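Local coordinates for amino acid adenylation domain-containing protein (Bacillus stratosphericus LAMA 585, PDB 6ULY) that probably activates a branched-chain alpha-keto acid as its acyl adenylate, serving as the adenylation domain of a nonribosomal depsipeptide synthetase module, at residues G31-I35 / N78-V82; V214-P220 / E240-T246. All coordinates share one frame; numbering follows the deposited sequence.

Contact 1 (G31-I35 / N78-V82); sequences GLTYI and NHAMV. With SO4 (sulfate ion), chain D.
Tyr34 lays one face of its ring on the first turn of helix 78-91, and most of the contact is made by this one side chain. CB of His79 sits almost exactly on the ring normal, 3.9 Å from the centroid of the Tyr34 ring, in a CH-pi contact. From there the imidazole swings out with CG anti to the backbone N (chi1 174°), which turns its edge to the tyrosine in an offset edge-to-face pair, the planes at 80° and ND1 of His79 3.5 Å from CE2 of Tyr34. At the root of the ring, CB of Asn78 comes within 3.6 Å of Tyr34 CD1. The phenol oxygen passes beside Val82, with OH of Tyr34 3.4 Å from Val82 CG1, and hydrogen-bonds to Gln44 on strand 41-45, so the polar end of this buried ring has a partner of its own.

Packing thins toward the start of the strand, where CD1 of Leu32 meets CG1 of Val82 at 4.0 Å and little else crosses. On the other flank the partly exposed His79 borders a sulfate, probably taken up from the crystallisation liquor. The backbone nitrogens of Asn78 and His79 both donate to it, N of His79 reaching O3 of the sulfate at 2.8 Å, and Ser77 and Arg245 also hydrogen-bond to it. Anion binding by the backbone N-H groups of a helix's first turn is a classic helix N-terminus site; here it lies where strand 31-35 of the mixed sheet packs against a helix of the adenylate-forming (ANL) fold.

Contact 2 (V214-P220 / E240-T246); sequences VSLDWMP and EQIRART. With SO4 (sulfate ion), chain D.
Met219 O is held by the guanidinium of Arg243, which reaches across end-on with two nitrogens to this single oxygen: NH2 of Arg243 lies 2.7 Å and NH1 3.0 Å from Met219 O. The acceptor lies in the guanidinium plane, while Asp217 O sits 3.3 Å above the centre of one face of the group. Bends at chi2 (-66°) and chi3 (-42°) curl the Arg243 chain across toward residues 217-219. The Asp217 carboxylate runs alongside, its plane 50° from the guanidinium, in a long salt bridge of 3.4 Å between Asp217 OD1 and Arg243 NH1; water 2 bridges the same two atoms.

Around this grip the turn is braced from both ends. OD2 of Asp217 accepts from the backbone N of Met219, an Asx turn that fixes the chain just before the Met219 carbonyl, and Trp269 holds OD1. Thr246 OG1 donates to Trp218 O at 2.6 Å, in the carbonyl plane, as its methyl CG2 approaches the edge of the indole. Farther out, Phe249 stacks on Trp218 and Trp256 meets it edge-to-face. Arg245, at the N-cap of the following helix, donates from NE and NH2 to the sulfate.

Behind the turn the two strands pair in parallel, with bonds from Ser215 N to Glu240 O, Asp217 N to Ile242 O and Ala244 N to Asp217 O. On the face of Val214 and Leu216, Ile242 packs against both, its CD1 3.6 Å from Val214 CG1. Water 1 links Ser215 OG to Ile242 O on the other side. The paired strands and the intervening helix 224-237 form a beta-alpha-beta crossover of the adenylation domain's large mixed sheet, and the loop that follows strand 214-217 places the Met219 side chain about 8 Å from the bound keto acyl adenylate.

Contact 1 closes before contact 2 opens along the chain, yet their centres are only 8 Å apart, because strands 31-35 and 240-243 are neighbours in the same nine-stranded mixed sheet. Backbone pairing such as Arg243 N with Thr33 O (2.8 Å) joins them, and Glu240 OE2 also reaches Gly31 N. Strand 240-243 thus lies between 31-35 and 214-217, while helix 78-91 packs on the sheet beside them. Both contacts touch the same sulfate. Weak hydrogen bonds between the Asn78 amide and both Arg243 NH2 and Ala244 O connect helix 78-91 with the end of strand 240-243, so the helix and the three strands are tied side by side.

Contact 1 (G31-I35 / N78-V82)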
ATOM      1  N   GLY A  31     -39.282  10.028 -11.398  1.00 51.64           N
ATOM      2  CA  GLY A  31     -37.978  10.519 -11.780  1.00 45.24           C
ATOM      3  C   GLY A  31     -37.185  11.038 -10.604  1.00 37.25           C
ATOM      4  O   GLY A  31     -37.358  10.578  -9.471  1.00 38.99           O
ATOM      5  N   LEU A  32     -36.322  12.012 -10.866  1.00 39.71           N
ATOM      6  CA  LEU A  32     -35.405  12.546  -9.874  1.00 46.33           C
ATOM      7  C   LEU A  32     -35.858  13.923  -9.407  1.00 53.20           C
ATOM      8  O   LEU A  32     -36.458  14.693 -10.164  1.00 50.26           O
ATOM      9  CB  LEU A  32     -33.987  12.640 -10.445  1.00 43.66           C
ATOM     10  CG  LEU A  32     -33.357  11.313 -10.867  1.00 45.24           C
ATOM     11  CD1 LEU A  32     -33.000  11.328 -12.352  1.00 46.42           C
ATOM     12  CD2 LEU A  32     -32.126  11.026 -10.010  1.00 43.24           C
ATOM     13  N   THR A  33     -35.563  14.223  -8.145  1.00 55.14           N
ATOM     14  CA  THR A  33     -35.751  15.556  -7.589  1.00 48.01           C
ATOM     15  C   THR A  33     -34.482  15.941  -6.846  1.00 47.86           C
ATOM     16  O   THR A  33     -34.084  15.258  -5.896  1.00 50.64           O
ATOM     17  CB  THR A  33     -36.961  15.614  -6.653  1.00 51.40           C
ATOM     18  OG1 THR A  33     -37.975  14.716  -7.117  1.00 60.75           O
ATOM     19  CG2 THR A  33     -37.529  17.016  -6.621  1.00 62.79           C
ATOM     20  N   TYR A  34     -33.851  17.027  -7.282  1.00 48.18           N
ATOM     21  CA  TYR A  34     -32.611  17.516  -6.697  1.00 52.81           C
ATOM     22  C   TYR A  34     -32.922  18.658  -5.739  1.00 58.28           C
ATOM     23  O   TYR A  34     -33.511  19.668  -6.140  1.00 60.96           O
ATOM     24  CB  TYR A  34     -31.655  17.978  -7.795  1.00 52.34           C
ATOM     25  CG  TYR A  34     -31.409  16.926  -8.845  1.00 55.53           C
ATOM     26  CD1 TYR A  34     -30.422  15.966  -8.673  1.00 49.82           C
ATOM     27  CD2 TYR A  34     -32.169  16.885 -10.007  1.00 49.91           C
ATOM     28  CE1 TYR A  34     -30.192  15.001  -9.626  1.00 42.24           C
ATOM     29  CE2 TYR A  34     -31.946  15.919 -10.972  1.00 48.83           C
ATOM     30  CZ  TYR A  34     -30.951  14.978 -10.770  1.00 48.41           C
ATOM     31  OH  TYR A  34     -30.711  14.010 -11.716  1.00 47.60           O
ATOM     32  N   ILE A  35     -32.525  18.499  -4.481  1.00 56.89           N
ATOM     33  CA  ILE A  35     -32.774  19.517  -3.467  1.00 59.90           C
ATOM     34  C   ILE A  35     -31.769  20.646  -3.637  1.00 64.10           C
ATOM     35  O   ILE A  35     -30.567  20.409  -3.803  1.00 62.94           O
ATOM     36  CB  ILE A  35     -32.697  18.914  -2.055  1.00 56.27           C
ATOM     37  CG1 ILE A  35     -33.708  17.771  -1.926  1.00 50.36           C
ATOM     38  CG2 ILE A  35     -32.934  20.003  -1.002  1.00 56.91           C
ATOM     39  CD1 ILE A  35     -33.871  17.227  -0.519  1.00 47.35           C
ATOM     40  N   ASN A  78     -25.340  17.117  -8.453  1.00 41.05           N
ATOM     41  CA  ASN A  78     -25.987  15.834  -8.707  1.00 45.23           C
ATOM     42  C   ASN A  78     -26.690  15.831 -10.057  1.00 48.47           C
ATOM     43  O   ASN A  78     -26.608  14.850 -10.806  1.00 44.92           O
ATOM     44  CB  ASN A  78     -26.983  15.520  -7.591  1.00 45.33           C
ATOM     45  CG  ASN A  78     -26.304  15.164  -6.287  1.00 51.03           C
ATOM     46  OD1 ASN A  78     -25.249  14.525  -6.277  1.00 59.18           O
ATOM     47  ND2 ASN A  78     -26.903  15.575  -5.176  1.00 51.78           N
ATOM     48  N   HIS A  79     -27.392  16.920 -10.385  1.00 45.31           N
ATOM     49  CA  HIS A  79     -28.116  16.989 -11.649  1.00 46.12           C
ATOM     50  C   HIS A  79     -27.178  16.774 -12.831  1.00 44.68           C
ATOM     51  O   HIS A  79     -27.450  15.957 -13.720  1.00 38.71           O
ATOM     52  CB  HIS A  79     -28.828  18.338 -11.766  1.00 50.50           C
ATOM     53  CG  HIS A  79     -29.475  18.567 -13.095  1.00 53.50           C
ATOM     54  ND1 HIS A  79     -30.774  18.191 -13.366  1.00 62.35           N
ATOM     55  CD2 HIS A  79     -29.004  19.136 -14.231  1.00 57.94           C
ATOM     56  CE1 HIS A  79     -31.076  18.522 -14.610  1.00 60.60           C
ATOM     57  NE2 HIS A  79     -30.018  19.094 -15.156  1.00 67.10           N
ATOM     58  N   ALA A  80     -26.063  17.506 -12.859  1.00 39.84           N
ATOM     59  CA  ALA A  80     -25.132  17.370 -13.972  1.00 40.42           C
ATOM     60  C   ALA A  80     -24.487  15.986 -13.997  1.00 45.99           C
ATOM     61  O   ALA A  80     -24.242  15.433 -15.075  1.00 42.78           O
ATOM     62  CB  ALA A  80     -24.065  18.461 -13.893  1.00 39.32           C
ATOM     63  N   MET A  81     -24.202  15.408 -12.824  1.00 44.17           N
ATOM     64  CA  MET A  81     -23.500  14.126 -12.785  1.00 44.87           C
ATOM     65  C   MET A  81     -24.411  12.983 -13.212  1.00 45.07           C
ATOM     66  O   MET A  81     -24.019  12.132 -14.021  1.00 38.55           O
ATOM     67  CB  MET A  81     -22.947  13.865 -11.384  1.00 50.01           C
ATOM     68  CG  MET A  81     -22.349  12.468 -11.212  1.00 51.91           C
ATOM     69  SD  MET A  81     -21.118  12.386  -9.894  1.00 50.33           S
ATOM     70  CE  MET A  81     -21.987  13.173  -8.544  1.00 73.30           C
ATOM     71  N   VAL A  82     -25.624  12.929 -12.653  1.00 39.23           N
ATOM     72  CA  VAL A  82     -26.609  11.937 -13.078  1.00 42.99           C
ATOM     73  C   VAL A  82     -26.813  12.009 -14.586  1.00 42.77           C
ATOM     74  O   VAL A  82     -26.846  10.987 -15.281  1.00 44.03           O
ATOM     75  CB  VAL A  82     -27.937  12.148 -12.326  1.00 44.53           C
ATOM     76  CG1 VAL A  82     -29.052  11.344 -12.976  1.00 45.29           C
ATOM     77  CG2 VAL A  82     -27.793  11.770 -10.863  1.00 41.07           C
TER
HETATM   78  S   SO4 D 702     -27.766  19.769  -7.902  1.00 65.43           S
HETATM   79  O1  SO4 D 702     -26.900  20.525  -8.773  1.00 50.45           O
HETATM   80  O2  SO4 D 702     -27.004  19.092  -6.885  1.00 66.76           O
HETATM   81  O3  SO4 D 702     -28.477  18.795  -8.680  1.00 71.46           O
HETATM   82  O4  SO4 D 702     -28.712  20.627  -7.268  1.00 64.23           O

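Contact 2 (V214-P220 / E240-T246)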
ATOM      1  N   VAL A 214     -40.053   5.761  -2.299  1.00 46.47           N
ATOM      2  CA  VAL A 214     -39.565   7.133  -2.410  1.00 47.61           C
ATOM      3  C   VAL A 214     -38.170   7.165  -1.794  1.00 44.39           C
ATOM      4  O   VAL A 214     -38.011   6.914  -0.592  1.00 40.28           O
ATOM      5  CB  VAL A 214     -40.503   8.137  -1.723  1.00 45.76           C
ATOM      6  CG1 VAL A 214     -39.954   9.549  -1.862  1.00 49.34           C
ATOM      7  CG2 VAL A 214     -41.916   8.047  -2.314  1.00 41.83           C
ATOM      8  N   SER A 215     -37.166   7.460  -2.613  1.00 40.55           N
ATOM      9  CA  SER A 215     -35.774   7.327  -2.209  1.00 47.06           C
ATOM     10  C   SER A 215     -35.157   8.686  -1.911  1.00 40.41           C
ATOM     11  O   SER A 215     -35.344   9.649  -2.660  1.00 43.23           O
ATOM     12  CB  SER A 215     -34.960   6.623  -3.296  1.00 41.06           C
ATOM     13  OG  SER A 215     -33.638   6.381  -2.849  1.00 46.34           O
ATOM     14  N   LEU A 216     -34.408   8.748  -0.812  1.00 41.14           N
ATOM     15  CA  LEU A 216     -33.644   9.933  -0.435  1.00 42.71           C
ATOM     16  C   LEU A 216     -32.189   9.536  -0.230  1.00 41.12           C
ATOM     17  O   LEU A 216     -31.896   8.638   0.567  1.00 35.60           O
ATOM     18  CB  LEU A 216     -34.205  10.570   0.840  1.00 36.43           C
ATOM     19  CG  LEU A 216     -33.396  11.742   1.397  1.00 39.92           C
ATOM     20  CD1 LEU A 216     -33.326  12.896   0.409  1.00 38.33           C
ATOM     21  CD2 LEU A 216     -33.989  12.190   2.713  1.00 40.46           C
ATOM     22  N   ASP A 217     -31.283  10.208  -0.937  1.00 42.72           N
ATOM     23  CA  ASP A 217     -29.854   9.930  -0.824  1.00 39.81           C
ATOM     24  C   ASP A 217     -29.082  11.239  -0.904  1.00 43.29           C
ATOM     25  O   ASP A 217     -29.202  11.974  -1.890  1.00 43.46           O
ATOM     26  CB  ASP A 217     -29.383   8.973  -1.925  1.00 39.81           C
ATOM     27  CG  ASP A 217     -28.027   8.357  -1.623  1.00 45.00           C
ATOM     28  OD1 ASP A 217     -27.648   7.380  -2.306  1.00 43.98           O
ATOM     29  OD2 ASP A 217     -27.351   8.830  -0.683  1.00 41.32           O
ATOM     30  N   TRP A 218     -28.291  11.521   0.129  1.00 40.83           N
ATOM     31  CA  TRP A 218     -27.327  12.611   0.103  1.00 46.34           C
ATOM     32  C   TRP A 218     -25.886  12.128   0.009  1.00 45.61           C
ATOM     33  O   TRP A 218     -24.979  12.955  -0.147  1.00 42.33           O
ATOM     34  CB  TRP A 218     -27.486  13.497   1.350  1.00 41.46           C
ATOM     35  CG  TRP A 218     -27.451  12.745   2.645  1.00 40.32           C
ATOM     36  CD1 TRP A 218     -28.522  12.363   3.401  1.00 38.75           C
ATOM     37  CD2 TRP A 218     -26.284  12.289   3.342  1.00 39.67           C
ATOM     38  NE1 TRP A 218     -28.094  11.697   4.525  1.00 40.46           N
ATOM     39  CE2 TRP A 218     -26.724  11.642   4.513  1.00 37.50           C
ATOM     40  CE3 TRP A 218     -24.913  12.366   3.089  1.00 41.20           C
ATOM     41  CZ2 TRP A 218     -25.843  11.066   5.421  1.00 43.38           C
ATOM     42  CZ3 TRP A 218     -24.039  11.799   3.992  1.00 36.75           C
ATOM     43  CH2 TRP A 218     -24.506  11.159   5.147  1.00 42.01           C
ATOM     44  N   MET A 219     -25.650  10.822   0.094  1.00 44.64           N
ATOM     45  CA  MET A 219     -24.298  10.307  -0.026  1.00 41.43           C
ATOM     46  C   MET A 219     -23.772  10.527  -1.445  1.00 43.02           C
ATOM     47  O   MET A 219     -24.546  10.568  -2.404  1.00 40.09           O
ATOM     48  CB  MET A 219     -24.266   8.824   0.328  1.00 41.09           C
ATOM     49  CG  MET A 219     -24.258   8.561   1.825  1.00 38.73           C
ATOM     50  SD  MET A 219     -22.704   9.064   2.591  1.00 44.75           S
ATOM     51  CE  MET A 219     -21.580   7.827   1.930  1.00 38.31           C
ATOM     52  N   PRO A 220     -22.455  10.671  -1.603  1.00 40.53           N
ATOM     53  CA  PRO A 220     -21.897  10.942  -2.935  1.00 43.67           C
ATOM     54  C   PRO A 220     -22.244   9.857  -3.945  1.00 46.82           C
ATOM     55  O   PRO A 220     -22.187   8.660  -3.649  1.00 39.06           O
ATOM     56  CB  PRO A 220     -20.383  10.992  -2.685  1.00 43.33           C
ATOM     57  CG  PRO A 220     -20.232  11.238  -1.229  1.00 48.10           C
ATOM     58  CD  PRO A 220     -21.405  10.580  -0.575  1.00 47.18           C
ATOM     59  N   GLU A 240     -39.426   6.830  -7.371  1.00 46.99           N
ATOM     60  CA  GLU A 240     -39.065   8.227  -7.180  1.00 50.59           C
ATOM     61  C   GLU A 240     -37.839   8.319  -6.284  1.00 45.94           C
ATOM     62  O   GLU A 240     -37.787   7.681  -5.228  1.00 45.82           O
ATOM     63  CB  GLU A 240     -40.233   8.991  -6.553  1.00 58.69           C
ATOM     64  CG  GLU A 240     -40.335  10.436  -6.994  1.00 65.93           C
ATOM     65  CD  GLU A 240     -40.882  10.566  -8.397  1.00 58.69           C
ATOM     66  OE1 GLU A 240     -41.905   9.916  -8.692  1.00 63.57           O
ATOM     67  OE2 GLU A 240     -40.285  11.311  -9.203  1.00 65.28           O
ATOM     68  N   GLN A 241     -36.852   9.114  -6.695  1.00 42.02           N
ATOM     69  CA  GLN A 241     -35.628   9.268  -5.917  1.00 51.38           C
ATOM     70  C   GLN A 241     -35.281  10.744  -5.787  1.00 47.32           C
ATOM     71  O   GLN A 241     -35.317  11.489  -6.771  1.00 40.56           O
ATOM     72  CB  GLN A 241     -34.460   8.480  -6.543  1.00 42.54           C
ATOM     73  CG  GLN A 241     -34.066   8.904  -7.954  1.00 44.86           C
ATOM     74  CD  GLN A 241     -32.884   8.105  -8.497  1.00 41.37           C
ATOM     75  OE1 GLN A 241     -31.750   8.262  -8.039  1.00 43.71           O
ATOM     76  NE2 GLN A 241     -33.146   7.246  -9.479  1.00 34.67           N
ATOM     77  N   ILE A 242     -34.943  11.156  -4.567  1.00 42.99           N
ATOM     78  CA  ILE A 242     -34.576  12.533  -4.258  1.00 46.57           C
ATOM     79  C   ILE A 242     -33.089  12.568  -3.933  1.00 44.61           C
ATOM     80  O   ILE A 242     -32.613  11.808  -3.082  1.00 43.97           O
ATOM     81  CB  ILE A 242     -35.412  13.092  -3.094  1.00 44.75           C
ATOM     82  CG1 ILE A 242     -36.875  13.253  -3.520  1.00 46.62           C
ATOM     83  CG2 ILE A 242     -34.857  14.425  -2.614  1.00 47.00           C
ATOM     84  CD1 ILE A 242     -37.787  12.168  -2.997  1.00 47.14           C
ATOM     85  N   ARG A 243     -32.366  13.457  -4.602  1.00 43.06           N
ATOM     86  CA  ARG A 243     -30.932  13.619  -4.422  1.00 45.44           C
ATOM     87  C   ARG A 243     -30.657  14.923  -3.686  1.00 50.53           C
ATOM     88  O   ARG A 243     -31.190  15.975  -4.054  1.00 50.21           O
ATOM     89  CB  ARG A 243     -30.211  13.609  -5.772  1.00 49.49           C
ATOM     90  CG  ARG A 243     -30.031  12.217  -6.385  1.00 49.40           C
ATOM     91  CD  ARG A 243     -29.094  11.332  -5.562  1.00 41.64           C
ATOM     92  NE  ARG A 243     -27.922  12.056  -5.076  1.00 49.27           N
ATOM     93  CZ  ARG A 243     -26.924  11.505  -4.391  1.00 47.37           C
ATOM     94  NH1 ARG A 243     -26.933  10.207  -4.107  1.00 43.81           N
ATOM     95  NH2 ARG A 243     -25.910  12.261  -3.990  1.00 45.86           N
ATOM     96  N   ALA A 244     -29.840  14.842  -2.639  1.00 48.43           N
ATOM     97  CA  ALA A 244     -29.348  16.007  -1.923  1.00 47.53           C
ATOM     98  C   ALA A 244     -27.828  16.050  -2.007  1.00 47.28           C
ATOM     99  O   ALA A 244     -27.168  15.035  -2.252  1.00 46.57           O
ATOM    100  CB  ALA A 244     -29.795  15.993  -0.456  1.00 48.75           C
ATOM    101  N   ARG A 245     -27.276  17.243  -1.810  1.00 45.68           N
ATOM    102  CA  ARG A 245     -25.831  17.407  -1.815  1.00 50.66           C
ATOM    103  C   ARG A 245     -25.247  16.940  -0.490  1.00 52.69           C
ATOM    104  O   ARG A 245     -25.786  17.230   0.583  1.00 50.16           O
ATOM    105  CB  ARG A 245     -25.449  18.862  -2.075  1.00 50.22           C
ATOM    106  CG  ARG A 245     -25.823  19.352  -3.463  1.00 54.72           C
ATOM    107  CD  ARG A 245     -24.776  20.308  -4.019  1.00 58.38           C
ATOM    108  NE  ARG A 245     -25.158  20.846  -5.323  1.00 63.04           N
ATOM    109  CZ  ARG A 245     -24.396  21.651  -6.058  1.00 61.02           C
ATOM    110  NH1 ARG A 245     -23.198  22.018  -5.625  1.00 63.26           N
ATOM    111  NH2 ARG A 245     -24.833  22.092  -7.232  1.00 55.35           N
ATOM    112  N   THR A 246     -24.145  16.194  -0.579  1.00 44.78           N
ATOM    113  CA  THR A 246     -23.483  15.700   0.623  1.00 49.82           C
ATOM    114  C   THR A 246     -23.078  16.847   1.537  1.00 48.96           C
ATOM    115  O   THR A 246     -23.239  16.767   2.761  1.00 44.11           O
ATOM    116  CB  THR A 246     -22.256  14.876   0.237  1.00 51.62           C
ATOM    117  OG1 THR A 246     -22.611  13.939  -0.788  1.00 44.65           O
ATOM    118  CG2 THR A 246     -21.703  14.128   1.450  1.00 49.93           C
TER
HETATM  119  S   SO4 D 702     -27.766  19.769  -7.902  1.00 65.43           S
HETATM  120  O1  SO4 D 702     -26.900  20.525  -8.773  1.00 50.45           O
HETATM  121  O2  SO4 D 702     -27.004  19.092  -6.885  1.00 66.76           O
HETATM  122  O3  SO4 D 702     -28.477  18.795  -8.680  1.00 71.46           O
HETATM  123  O4  SO4 D 702     -28.712  20.627  -7.268  1.00 64.23           O
HETATM  124  O   HOH W   1     -32.606   8.759  -3.732  1.00 40.44           O
HETATM  125  O   HOH W   2     -27.850   7.977  -5.106  1.00 39.21           O